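Local coordinates for regulatory protein RecX (Lactobacillus reuteri, PDB 3D5L) that modulates the activity of the recombinase RecA and belongs to the RecX family of regulatory proteins, at residues D110-I122 against G140-F153. Numbering follows the deposited sequence.
Sequences DHAYAASYVRTMI and GIGESDIDDALTQF
Ala-114 and Ala-149 illustrate how two helices come close where neither brings more than a methyl group to their shared line: their CB atoms lie 3.8 Å apart, and the axes of 110-122 and 143-149 approach to 8.6 Å at a crossing angle of -37°. Val-118 extends this tight part. Its CG2, anti to its own carbonyl carbon, comes within 3.6 Å of Ala-149 CB, while CG1 leans over the Ala-149 carbonyl oxygen. Toward the start of 110-122, Ile-141 continues the seam, setting CD1 3.8 Å from Ala-114 CB, and its side chain also touches Leu-136 of helix 129-138. That helix lies between the two in sequence and also touches Leu-150 and Met-121 through Ile-132; in chain order 110-124, 129-138 and 143-149 match the second three-helix domain of RecX, which belongs to the helix-turn-helix clan.

The flank carrying His-111 is looser, polar and exposed. With CG anti to the backbone N (chi1 -174°), the imidazole swings across the groove, and His-111 NE2 donates to Asp-148 OD2 at 3.0 Å, almost in the ring plane but on the anti side of the carboxylate. Asp-145 OD1 sits at the same ring's edge, 3.0 Å from His-111 CD2, its carboxylate nearly perpendicular to the imidazole; the two acids would probably favour a protonated histidine. One water bridges the His-111 and Asp-145 carbonyl oxygens beneath a ring face; another donates to Asp-110 OD2 and to the Gly-140 carbonyl, while Asp-110 OD1 accepts from the Glu-78 backbone N.

Further along, Gln-152 reaches with an extended chain between Val-118 and Arg-119, its amide plane turned only 8° from that of the guanidinium. An alanine here would be likely to leave Arg-119 without this flat neighbour and open a gap beside Val-118. Ile-122 CG1 lies over a face of Phe-153.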
loop_
_atom_site.group_PDB
_atom_site.type_symbol
_atom_site.label_atom_id
_atom_site.label_comp_id
_atom_site.label_asym_id
_atom_site.label_seq_id
_atom_site.Cartn_x
_atom_site.Cartn_y
_atom_site.Cartn_z
ATOM N N ASP A 110 -6.847 -1.003 -0.720
ATOM C CA ASP A 110 -6.501 -0.674 -2.103
ATOM C C ASP A 110 -7.595 0.046 -2.869
ATOM O O ASP A 110 -7.322 0.783 -3.818
ATOM C CB ASP A 110 -6.095 -1.939 -2.862
ATOM C CG ASP A 110 -4.658 -2.351 -2.591
ATOM O OD1 ASP A 110 -4.049 -1.765 -1.673
ATOM O OD2 ASP A 110 -4.143 -3.263 -3.286
ATOM N N HIS A 111 -8.840 -0.147 -2.469
ATOM C CA HIS A 111 -9.915 0.519 -3.170
ATOM C C HIS A 111 -9.907 2.016 -2.845
ATOM O O HIS A 111 -10.125 2.853 -3.722
ATOM C CB HIS A 111 -11.243 -0.140 -2.798
ATOM C CG HIS A 111 -12.410 0.372 -3.577
ATOM N ND1 HIS A 111 -13.040 1.560 -3.276
ATOM C CD2 HIS A 111 -13.049 -0.128 -4.663
ATOM C CE1 HIS A 111 -14.015 1.772 -4.142
ATOM N NE2 HIS A 111 -14.041 0.761 -4.994
ATOM N N ALA A 112 -9.610 2.348 -1.590
ATOM C CA ALA A 112 -9.578 3.740 -1.146
ATOM C C ALA A 112 -8.311 4.396 -1.665
ATOM O O ALA A 112 -8.261 5.591 -1.944
ATOM C CB ALA A 112 -9.613 3.804 0.374
ATOM N N TYR A 113 -7.269 3.595 -1.797
ATOM C CA TYR A 113 -6.027 4.105 -2.310
ATOM C C TYR A 113 -6.182 4.528 -3.776
ATOM O O TYR A 113 -5.811 5.640 -4.148
ATOM C CB TYR A 113 -4.938 3.039 -2.197
ATOM C CG TYR A 113 -3.597 3.549 -2.650
ATOM C CD1 TYR A 113 -2.653 4.004 -1.727
ATOM C CD2 TYR A 113 -3.292 3.626 -4.012
ATOM C CE1 TYR A 113 -1.429 4.529 -2.157
ATOM C CE2 TYR A 113 -2.083 4.151 -4.448
ATOM C CZ TYR A 113 -1.157 4.599 -3.523
ATOM O OH TYR A 113 0.030 5.129 -3.972
ATOM N N ALA A 114 -6.731 3.647 -4.606
ATOM C CA ALA A 114 -6.878 3.950 -6.027
ATOM C C ALA A 114 -7.694 5.220 -6.255
ATOM O O ALA A 114 -7.351 6.048 -7.113
ATOM C CB ALA A 114 -7.523 2.768 -6.770
ATOM N N ALA A 115 -8.768 5.370 -5.484
ATOM C CA ALA A 115 -9.626 6.539 -5.602
ATOM C C ALA A 115 -8.846 7.806 -5.244
ATOM O O ALA A 115 -8.957 8.823 -5.934
ATOM C CB ALA A 115 -10.853 6.396 -4.688
ATOM N N SER A 116 -8.073 7.746 -4.164
ATOM C CA SER A 116 -7.281 8.891 -3.721
ATOM C C SER A 116 -6.214 9.221 -4.747
ATOM O O SER A 116 -5.878 10.384 -4.962
ATOM C CB SER A 116 -6.595 8.593 -2.384
ATOM O OG SER A 116 -7.548 8.429 -1.346
ATOM N N TYR A 117 -5.668 8.178 -5.364
ATOM C CA TYR A 117 -4.641 8.364 -6.370
ATOM C C TYR A 117 -5.211 9.113 -7.560
ATOM O O TYR A 117 -4.613 10.073 -8.044
ATOM C CB TYR A 117 -4.099 7.017 -6.839
ATOM C CG TYR A 117 -3.044 7.146 -7.910
ATOM C CD1 TYR A 117 -1.717 7.422 -7.578
ATOM C CD2 TYR A 117 -3.371 7.003 -9.257
ATOM C CE1 TYR A 117 -0.742 7.548 -8.554
ATOM C CE2 TYR A 117 -2.401 7.131 -10.250
ATOM C CZ TYR A 117 -1.088 7.402 -9.888
ATOM O OH TYR A 117 -0.118 7.516 -10.859
ATOM N N VAL A 118 -6.371 8.676 -8.033
ATOM C CA VAL A 118 -6.995 9.320 -9.183
ATOM C C VAL A 118 -7.300 10.779 -8.866
ATOM O O VAL A 118 -6.961 11.668 -9.647
ATOM C CB VAL A 118 -8.279 8.577 -9.620
ATOM C CG1 VAL A 118 -9.025 9.383 -10.668
ATOM C CG2 VAL A 118 -7.901 7.214 -10.203
ATOM N N ARG A 119 -7.919 11.024 -7.714
ATOM C CA ARG A 119 -8.237 12.379 -7.300
ATOM C C ARG A 119 -6.984 13.265 -7.313
ATOM O O ARG A 119 -7.001 14.374 -7.843
ATOM C CB ARG A 119 -8.857 12.364 -5.900
ATOM C CG ARG A 119 -9.128 13.741 -5.312
ATOM C CD ARG A 119 -9.753 14.656 -6.342
ATOM N NE ARG A 119 -10.857 14.002 -7.035
ATOM C CZ ARG A 119 -11.614 14.586 -7.958
ATOM N NH1 ARG A 119 -11.388 15.850 -8.305
ATOM N NH2 ARG A 119 -12.594 13.901 -8.535
ATOM N N THR A 120 -5.895 12.776 -6.731
ATOM C CA THR A 120 -4.656 13.543 -6.700
ATOM C C THR A 120 -4.140 13.785 -8.121
ATOM O O THR A 120 -3.600 14.847 -8.404
ATOM C CB THR A 120 -3.546 12.821 -5.910
ATOM O OG1 THR A 120 -3.970 12.602 -4.560
ATOM C CG2 THR A 120 -2.283 13.665 -5.891
ATOM N N MET A 121 -4.291 12.796 -9.006
ATOM C CA MET A 121 -3.834 12.952 -10.386
ATOM C C MET A 121 -4.658 14.042 -11.062
ATOM O O MET A 121 -4.140 14.887 -11.787
ATOM C CB MET A 121 -3.986 11.641 -11.168
ATOM C CG MET A 121 -2.898 10.589 -10.892
ATOM S SD MET A 121 -1.195 11.247 -10.993
ATOM C CE MET A 121 -0.746 11.244 -9.246
ATOM N N ILE A 122 -5.958 14.022 -10.817
ATOM C CA ILE A 122 -6.831 15.023 -11.396
ATOM C C ILE A 122 -6.483 16.442 -10.910
ATOM O O ILE A 122 -6.662 17.420 -11.638
ATOM C CB ILE A 122 -8.284 14.678 -11.073
ATOM C CG1 ILE A 122 -8.704 13.492 -11.938
ATOM C CG2 ILE A 122 -9.186 15.887 -11.301
ATOM C CD1 ILE A 122 -10.113 13.003 -11.681
ATOM N N GLY A 140 -0.585 -3.212 -8.262
ATOM C CA GLY A 140 -1.248 -4.421 -7.803
ATOM C C GLY A 140 -2.754 -4.379 -7.606
ATOM O O GLY A 140 -3.322 -5.280 -6.980
ATOM N N ILE A 141 -3.410 -3.359 -8.150
ATOM C CA ILE A 141 -4.851 -3.200 -7.987
ATOM C C ILE A 141 -5.692 -3.888 -9.075
ATOM O O ILE A 141 -5.398 -3.785 -10.264
ATOM C CB ILE A 141 -5.187 -1.696 -7.907
ATOM C CG1 ILE A 141 -4.208 -1.025 -6.928
ATOM C CG2 ILE A 141 -6.634 -1.493 -7.442
ATOM C CD1 ILE A 141 -4.583 0.393 -6.511
ATOM N N GLY A 142 -6.734 -4.602 -8.657
ATOM C CA GLY A 142 -7.589 -5.304 -9.607
ATOM C C GLY A 142 -8.291 -4.351 -10.554
ATOM O O GLY A 142 -8.334 -3.145 -10.287
ATOM N N GLU A 143 -8.847 -4.888 -11.642
ATOM C CA GLU A 143 -9.536 -4.088 -12.659
ATOM C C GLU A 143 -10.806 -3.431 -12.136
ATOM O O GLU A 143 -11.176 -2.347 -12.586
ATOM C CB GLU A 143 -9.890 -4.955 -13.880
ATOM C CG GLU A 143 -8.693 -5.375 -14.721
ATOM C CD GLU A 143 -7.920 -4.178 -15.276
ATOM O OE1 GLU A 143 -8.465 -3.447 -16.134
ATOM O OE2 GLU A 143 -6.767 -3.965 -14.845
ATOM N N SER A 144 -11.478 -4.102 -11.203
ATOM C CA SER A 144 -12.705 -3.581 -10.611
ATOM C C SER A 144 -12.422 -2.323 -9.788
ATOM O O SER A 144 -13.145 -1.342 -9.900
ATOM C CB SER A 144 -13.344 -4.638 -9.726
ATOM O OG SER A 144 -12.501 -4.932 -8.640
ATOM N N ASP A 145 -11.376 -2.352 -8.963
ATOM C CA ASP A 145 -11.011 -1.185 -8.153
ATOM C C ASP A 145 -10.502 -0.057 -9.064
ATOM O O ASP A 145 -10.634 1.125 -8.751
ATOM C CB ASP A 145 -9.909 -1.533 -7.130
ATOM C CG ASP A 145 -10.395 -2.448 -6.016
ATOM O OD1 ASP A 145 -11.618 -2.536 -5.801
ATOM O OD2 ASP A 145 -9.557 -3.076 -5.326
ATOM N N ILE A 146 -9.918 -0.423 -10.199
ATOM C CA ILE A 146 -9.413 0.596 -11.119
ATOM C C ILE A 146 -10.537 1.289 -11.859
ATOM O O ILE A 146 -10.521 2.511 -12.032
ATOM C CB ILE A 146 -8.450 0.004 -12.160
ATOM C CG1 ILE A 146 -7.141 -0.394 -11.471
ATOM C CG2 ILE A 146 -8.218 1.024 -13.277
ATOM C CD1 ILE A 146 -6.335 -1.425 -12.218
ATOM N N ASP A 147 -11.508 0.504 -12.309
ATOM C CA ASP A 147 -12.633 1.071 -13.027
ATOM C C ASP A 147 -13.401 1.988 -12.076
ATOM O O ASP A 147 -13.809 3.077 -12.470
ATOM C CB ASP A 147 -13.547 -0.034 -13.573
ATOM C CG ASP A 147 -12.873 -0.881 -14.651
ATOM O OD1 ASP A 147 -11.987 -0.349 -15.359
ATOM O OD2 ASP A 147 -13.233 -2.078 -14.791
ATOM N N ASP A 148 -13.580 1.561 -10.825
ATOM C CA ASP A 148 -14.285 2.391 -9.842
ATOM C C ASP A 148 -13.580 3.747 -9.654
ATOM O O ASP A 148 -14.216 4.797 -9.629
ATOM C CB ASP A 148 -14.384 1.684 -8.475
ATOM C CG ASP A 148 -15.281 0.450 -8.507
ATOM O OD1 ASP A 148 -16.020 0.270 -9.502
ATOM O OD2 ASP A 148 -15.260 -0.342 -7.534
ATOM N N ALA A 149 -12.259 3.720 -9.530
ATOM C CA ALA A 149 -11.490 4.947 -9.346
ATOM C C ALA A 149 -11.533 5.837 -10.586
ATOM O O ALA A 149 -11.578 7.058 -10.472
ATOM C CB ALA A 149 -10.041 4.604 -8.995
ATOM N N LEU A 150 -11.525 5.212 -11.765
ATOM C CA LEU A 150 -11.548 5.932 -13.039
ATOM C C LEU A 150 -12.896 6.563 -13.336
ATOM O O LEU A 150 -13.058 7.242 -14.349
ATOM C CB LEU A 150 -11.162 4.991 -14.192
ATOM C CG LEU A 150 -9.774 5.175 -14.824
ATOM C CD1 LEU A 150 -8.815 5.777 -13.831
ATOM C CD2 LEU A 150 -9.264 3.831 -15.334
ATOM N N THR A 151 -13.862 6.337 -12.456
ATOM C CA THR A 151 -15.176 6.907 -12.654
ATOM C C THR A 151 -15.154 8.430 -12.430
ATOM O O THR A 151 -15.971 9.160 -12.986
ATOM C CB THR A 151 -16.200 6.217 -11.725
ATOM O OG1 THR A 151 -17.475 6.231 -12.360
ATOM C CG2 THR A 151 -16.292 6.915 -10.363
ATOM N N GLN A 152 -14.204 8.910 -11.635
ATOM C CA GLN A 152 -14.091 10.345 -11.381
ATOM C C GLN A 152 -13.633 11.005 -12.680
ATOM O O GLN A 152 -13.815 12.203 -12.874
ATOM C CB GLN A 152 -13.026 10.645 -10.315
ATOM C CG GLN A 152 -13.056 9.783 -9.076
ATOM C CD GLN A 152 -11.873 10.056 -8.170
ATOM O OE1 GLN A 152 -11.519 9.243 -7.320
ATOM N NE2 GLN A 152 -11.255 11.212 -8.347
ATOM N N PHE A 153 -13.019 10.214 -13.553
ATOM C CA PHE A 153 -12.509 10.715 -14.823
ATOM C C PHE A 153 -13.611 10.809 -15.861
ATOM O O PHE A 153 -13.674 10.027 -16.807
ATOM C CB PHE A 153 -11.390 9.805 -15.335
ATOM C CG PHE A 153 -10.088 10.513 -15.556
ATOM C CD1 PHE A 153 -8.929 10.075 -14.932
ATOM C CD2 PHE A 153 -10.010 11.604 -16.412
ATOM C CE1 PHE A 153 -7.711 10.712 -15.161
ATOM C CE2 PHE A 153 -8.792 12.249 -16.646
ATOM C CZ PHE A 153 -7.644 11.801 -16.021
HETATM O O HOH W 1 -5.275 -5.205 -4.543
HETATM O O HOH W 2 -11.408 2.508 -6.239
#